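Local coordinates for protein alginate lyase, family PL7 (PDB 4BE3) that cleaves alginate by beta-elimination as an exolytic lyase of polysaccharide lyase family 7, a beta-jelly-roll enzyme from a marine flavobacterium, at residues Ile8-Met11 / Asp12-Lys15; Phe202-Glu205 / Gly206-Thr209. One frame throughout, in Å; residues are numbered along the deposited sequence. Where two conformers were deposited one is given.

Contact 1 (Ile8-Met11 / Asp12-Lys15); sequences IPQM and DEWK
A short 3-10 turn leading into strand 14-17 of the jelly roll brings Gln-10 and Met-11 back onto Glu-13 and Trp-14. Glu-13 N donates to Gln-10 O at 2.8 Å, and Trp-14 N follows with a bond to Met-11 O at 3.1 Å. The Gln-10 and Glu-13 side chains run out extended and cross obliquely, Gln-10 CG lying 3.5 Å from Glu-13 OE2. Water 3 joins the two polar ends, accepting from Gln-10 NE2 and donating to Glu-13 OE2, while Gln-10 OE1 also takes the backbone N-H of Leu-305. Water 2 sits in the plane of the Trp-14 indole at its edge, where it accepts the hydrogen of Trp-14 NE1 at 2.7 Å and donates a hydrogen bond to Gln-10 OE1. Met-11 leaves with CG anti to its N (chi1 -179°), then bends at chi2 and chi3, which carries CE to 4.0 Å from Trp-14 CD1. With the indole N-H paired through water 2 and the amide held at both ends, the buried Trp-14 ring can pack on Leu-68 and Phe-256 without leaving its one polar atom unmatched.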
loop_
_atom_site.group_PDB
_atom_site.type_symbol
_atom_site.label_atom_id
_atom_site.label_comp_id
_atom_site.label_asym_id
_atom_site.label_seq_id
_atom_site.Cartn_x
_atom_site.Cartn_y
_atom_site.Cartn_z
ATOM N N ILE A 8 4.714 -3.396 20.301
ATOM C CA ILE A 8 4.497 -3.404 18.880
ATOM C C ILE A 8 4.490 -1.937 18.408
ATOM O O ILE A 8 3.472 -1.232 18.423
ATOM C CB ILE A 8 3.118 -4.051 18.543
ATOM C CG1 ILE A 8 3.098 -5.520 19.055
ATOM C CG2 ILE A 8 2.840 -4.037 16.987
ATOM C CD1 ILE A 8 1.703 -6.110 18.777
ATOM N N PRO A 9 5.562 -1.547 17.839
ATOM C CA PRO A 9 5.724 -0.140 17.479
ATOM C C PRO A 9 4.822 0.288 16.375
ATOM O O PRO A 9 4.608 1.497 16.209
ATOM C CB PRO A 9 7.151 -0.084 17.002
ATOM C CG PRO A 9 7.841 -1.303 17.404
ATOM C CD PRO A 9 6.820 -2.315 17.878
ATOM N N GLN A 10 4.338 -0.657 15.539
ATOM C CA GLN A 10 3.379 -0.280 14.550
ATOM C C GLN A 10 1.976 -0.497 15.014
ATOM O O GLN A 10 1.072 -0.652 14.170
ATOM C CB GLN A 10 3.608 -1.241 13.322
ATOM C CG GLN A 10 4.992 -0.878 12.688
ATOM C CD GLN A 10 5.275 -1.966 11.623
ATOM O OE1 GLN A 10 4.990 -3.146 11.868
ATOM N NE2 GLN A 10 5.854 -1.595 10.560
ATOM N N MET A 11 1.711 -0.367 16.307
ATOM C CA MET A 11 0.373 -0.651 16.779
ATOM C C MET A 11 -0.641 0.272 16.150
ATOM O O MET A 11 -1.827 -0.157 15.914
ATOM C CB MET A 11 0.366 -0.722 18.291
ATOM C CG MET A 11 -0.953 -1.037 18.784
ATOM S SD MET A 11 -0.901 -2.726 19.357
ATOM C CE MET A 11 -0.994 -3.660 18.025
ATOM N N ASP A 12 -0.190 1.493 15.719
ATOM C CA ASP A 12 -1.195 2.397 15.174
ATOM C C ASP A 12 -1.552 2.026 13.745
ATOM O O ASP A 12 -2.381 2.625 13.174
ATOM C CB ASP A 12 -0.664 3.869 15.170
ATOM C CG ASP A 12 0.571 4.052 14.292
ATOM O OD1 ASP A 12 1.224 3.190 13.709
ATOM O OD2 ASP A 12 0.969 5.190 14.180
ATOM N N GLU A 13 -0.947 1.005 13.168
ATOM C CA GLU A 13 -1.291 0.486 11.818
ATOM C C GLU A 13 -2.367 -0.631 11.848
ATOM O O GLU A 13 -2.794 -1.074 10.790
ATOM C CB GLU A 13 0.031 -0.110 11.205
ATOM C CG GLU A 13 0.947 1.079 10.897
ATOM C CD GLU A 13 2.204 0.611 10.168
ATOM O OE1 GLU A 13 2.197 -0.393 9.291
ATOM O OE2 GLU A 13 3.307 1.195 10.440
ATOM N N TRP A 14 -2.783 -0.963 13.045
ATOM C CA TRP A 14 -3.821 -2.004 13.246
ATOM C C TRP A 14 -5.075 -1.533 13.932
ATOM O O TRP A 14 -4.949 -0.639 14.835
ATOM C CB TRP A 14 -3.269 -3.084 14.152
ATOM C CG TRP A 14 -2.011 -3.771 13.614
ATOM C CD1 TRP A 14 -0.704 -3.550 14.026
ATOM C CD2 TRP A 14 -1.958 -4.970 12.741
ATOM N NE1 TRP A 14 0.145 -4.453 13.446
ATOM C CE2 TRP A 14 -0.577 -5.324 12.615
ATOM C CE3 TRP A 14 -2.934 -5.712 12.040
ATOM C CZ2 TRP A 14 -0.126 -6.501 11.901
ATOM C CZ3 TRP A 14 -2.490 -6.831 11.270
ATOM C CH2 TRP A 14 -1.110 -7.196 11.199
ATOM N N LYS A 15 -6.272 -2.128 13.639
ATOM C CA LYS A 15 -7.461 -1.954 14.448
ATOM C C LYS A 15 -7.697 -3.360 15.073
ATOM O O LYS A 15 -6.962 -4.356 14.671
ATOM C CB LYS A 15 -8.648 -1.598 13.599
ATOM C CG LYS A 15 -8.999 -2.673 12.570
ATOM C CD LYS A 15 -10.070 -2.224 11.599
ATOM C CE LYS A 15 -9.479 -1.195 10.610
ATOM N NZ LYS A 15 -10.449 -1.155 9.450
HETATM O O HOH W 1 2.012 2.789 16.924
HETATM O O HOH W 2 2.842 -4.616 13.154
HETATM O O HOH W 3 5.774 1.336 9.813
#

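Contact 2 (Phe202-Glu205 / Gly206-Thr209)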
loop_
_atom_site.group_PDB
_atom_site.type_symbol
_atom_site.label_atom_id
_atom_site.label_comp_id
_atom_site.label_asym_id
_atom_site.label_seq_id
_atom_site.Cartn_x
_atom_site.Cartn_y
_atom_site.Cartn_z
ATOM N N PHE A 202 8.268 -20.515 7.389
ATOM C CA PHE A 202 7.938 -20.890 8.763
ATOM C C PHE A 202 9.143 -21.468 9.483
ATOM O O PHE A 202 9.840 -22.271 8.866
ATOM C CB PHE A 202 6.888 -22.073 8.710
ATOM C CG PHE A 202 5.564 -21.628 8.185
ATOM C CD1 PHE A 202 4.617 -21.133 9.107
ATOM C CD2 PHE A 202 5.296 -21.755 6.830
ATOM C CE1 PHE A 202 3.326 -20.798 8.675
ATOM C CE2 PHE A 202 4.001 -21.422 6.341
ATOM C CZ PHE A 202 3.035 -20.911 7.290
ATOM N N SER A 203 9.448 -20.975 10.690
ATOM C CA SER A 203 10.669 -21.480 11.345
ATOM C C SER A 203 10.391 -21.664 12.821
ATOM O O SER A 203 9.500 -21.020 13.409
ATOM C CB SER A 203 11.821 -20.437 11.117
ATOM O OG SER A 203 11.483 -19.216 11.750
ATOM N N SER A 204 11.130 -22.575 13.439
ATOM C CA SER A 204 10.985 -22.813 14.853
ATOM C C SER A 204 12.247 -23.573 15.330
ATOM O O SER A 204 12.744 -24.435 14.633
ATOM C CB SER A 204 9.767 -23.657 15.146
ATOM O OG SER A 204 9.632 -23.868 16.546
ATOM N N GLU A 205 12.799 -23.142 16.451
ATOM C CA GLU A 205 14.089 -23.731 16.858
ATOM C C GLU A 205 13.970 -25.284 16.998
ATOM O O GLU A 205 13.078 -25.851 17.672
ATOM C CB GLU A 205 14.513 -23.074 18.166
ATOM C CG GLU A 205 15.646 -23.756 18.934
ATOM C CD GLU A 205 16.969 -23.694 18.223
ATOM O OE1 GLU A 205 17.144 -22.745 17.409
ATOM O OE2 GLU A 205 17.818 -24.603 18.476
ATOM N N GLY A 206 14.868 -25.981 16.320
ATOM C CA GLY A 206 14.848 -27.416 16.467
ATOM C C GLY A 206 13.956 -28.093 15.436
ATOM O O GLY A 206 13.873 -29.295 15.418
ATOM N N HIS A 207 13.281 -27.330 14.587
ATOM C CA HIS A 207 12.481 -27.809 13.515
ATOM C C HIS A 207 12.944 -27.272 12.212
ATOM O O HIS A 207 13.669 -26.294 12.156
ATOM C CB HIS A 207 10.992 -27.355 13.667
ATOM C CG HIS A 207 10.405 -27.805 14.998
ATOM N ND1 HIS A 207 9.857 -29.010 15.171
ATOM C CD2 HIS A 207 10.370 -27.175 16.250
ATOM C CE1 HIS A 207 9.439 -29.126 16.478
ATOM N NE2 HIS A 207 9.758 -28.013 17.113
ATOM N N LYS A 208 12.570 -27.959 11.139
ATOM C CA LYS A 208 13.002 -27.535 9.818
ATOM C C LYS A 208 12.298 -26.233 9.431
ATOM O O LYS A 208 11.147 -26.005 9.753
ATOM C CB LYS A 208 12.547 -28.505 8.733
ATOM C CG LYS A 208 13.138 -29.931 8.827
ATOM C CD LYS A 208 14.662 -30.010 8.715
ATOM C CE LYS A 208 15.154 -31.470 8.824
ATOM N NZ LYS A 208 16.443 -31.588 8.096
ATOM N N THR A 209 13.031 -25.352 8.781
ATOM C CA THR A 209 12.352 -24.112 8.228
ATOM C C THR A 209 11.684 -24.536 6.948
ATOM O O THR A 209 12.301 -25.203 6.059
ATOM C CB THR A 209 13.470 -23.097 7.904
ATOM O OG1 THR A 209 13.977 -22.611 9.135
ATOM C CG2 THR A 209 12.869 -21.918 7.140
HETATM O O HOH W 4 13.180 -23.619 11.690
#
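Ser-204 swings OG anti to its backbone N (chi1 -179°), and His-207 sets CG beside its own N (chi1 -57°), which brings the imidazole up to the serine. Ser-204 OG comes within 3.4 Å of His-207 CD2, approaching the ring obliquely, while Glu-205 O lies 3.3 Å from the same carbon. Neither polar end stops there: the hydroxyl is hydrogen-bonded to Glu-186 O, and His-207 NE2 to the carboxylate of Glu-185, so two consecutive residues just ahead of strand 187-194 hold the pair. The backbone beneath is a type II beta turn from Ser-204 to His-207, closed by His-207 N giving its hydrogen to Ser-204 O at 2.9 Å, and it lies in the loop that takes the chain from strand 197-203 to strand 210-215, the outermost of the seven-stranded sheet on that side within the chain. Gly-206 occupies the third position with a positive phi of 91°, where a CB would run into Glu-205 O. Behind the turn the halves part briefly, with water 4 bridging them by accepting from Ser-204 N, donating to His-207 O at 2.8 Å and meeting Thr-209 OG1 at 2.9 Å. They close up again where Thr-209 OG1 packs on Ser-203 CB. Thr-209 CA lies 3.2 Å from Phe-202 O in a bent CA-H...O contact, just before Phe-202 pairs through its backbone with Ile-210.

From the N terminus, contact 1 comes first: it closes the tight turn that runs into the start of strand 14-17, which enters the ten-stranded sheet beside strand 65-70, and Gln-10 reaches over to strand 295-306 of the seven-stranded sheet. Much later, contact 2 closes the loop between strands 197-203 and 210-215 at one margin of that second sheet, with Ile-181 of the first sheet touching its side chains. The two turns lie in series, neither nested nor crossed, with centres about 27 Å apart and nearest atoms about 15 Å apart. Each meets residues of both sheets, at well-separated places in the same chain.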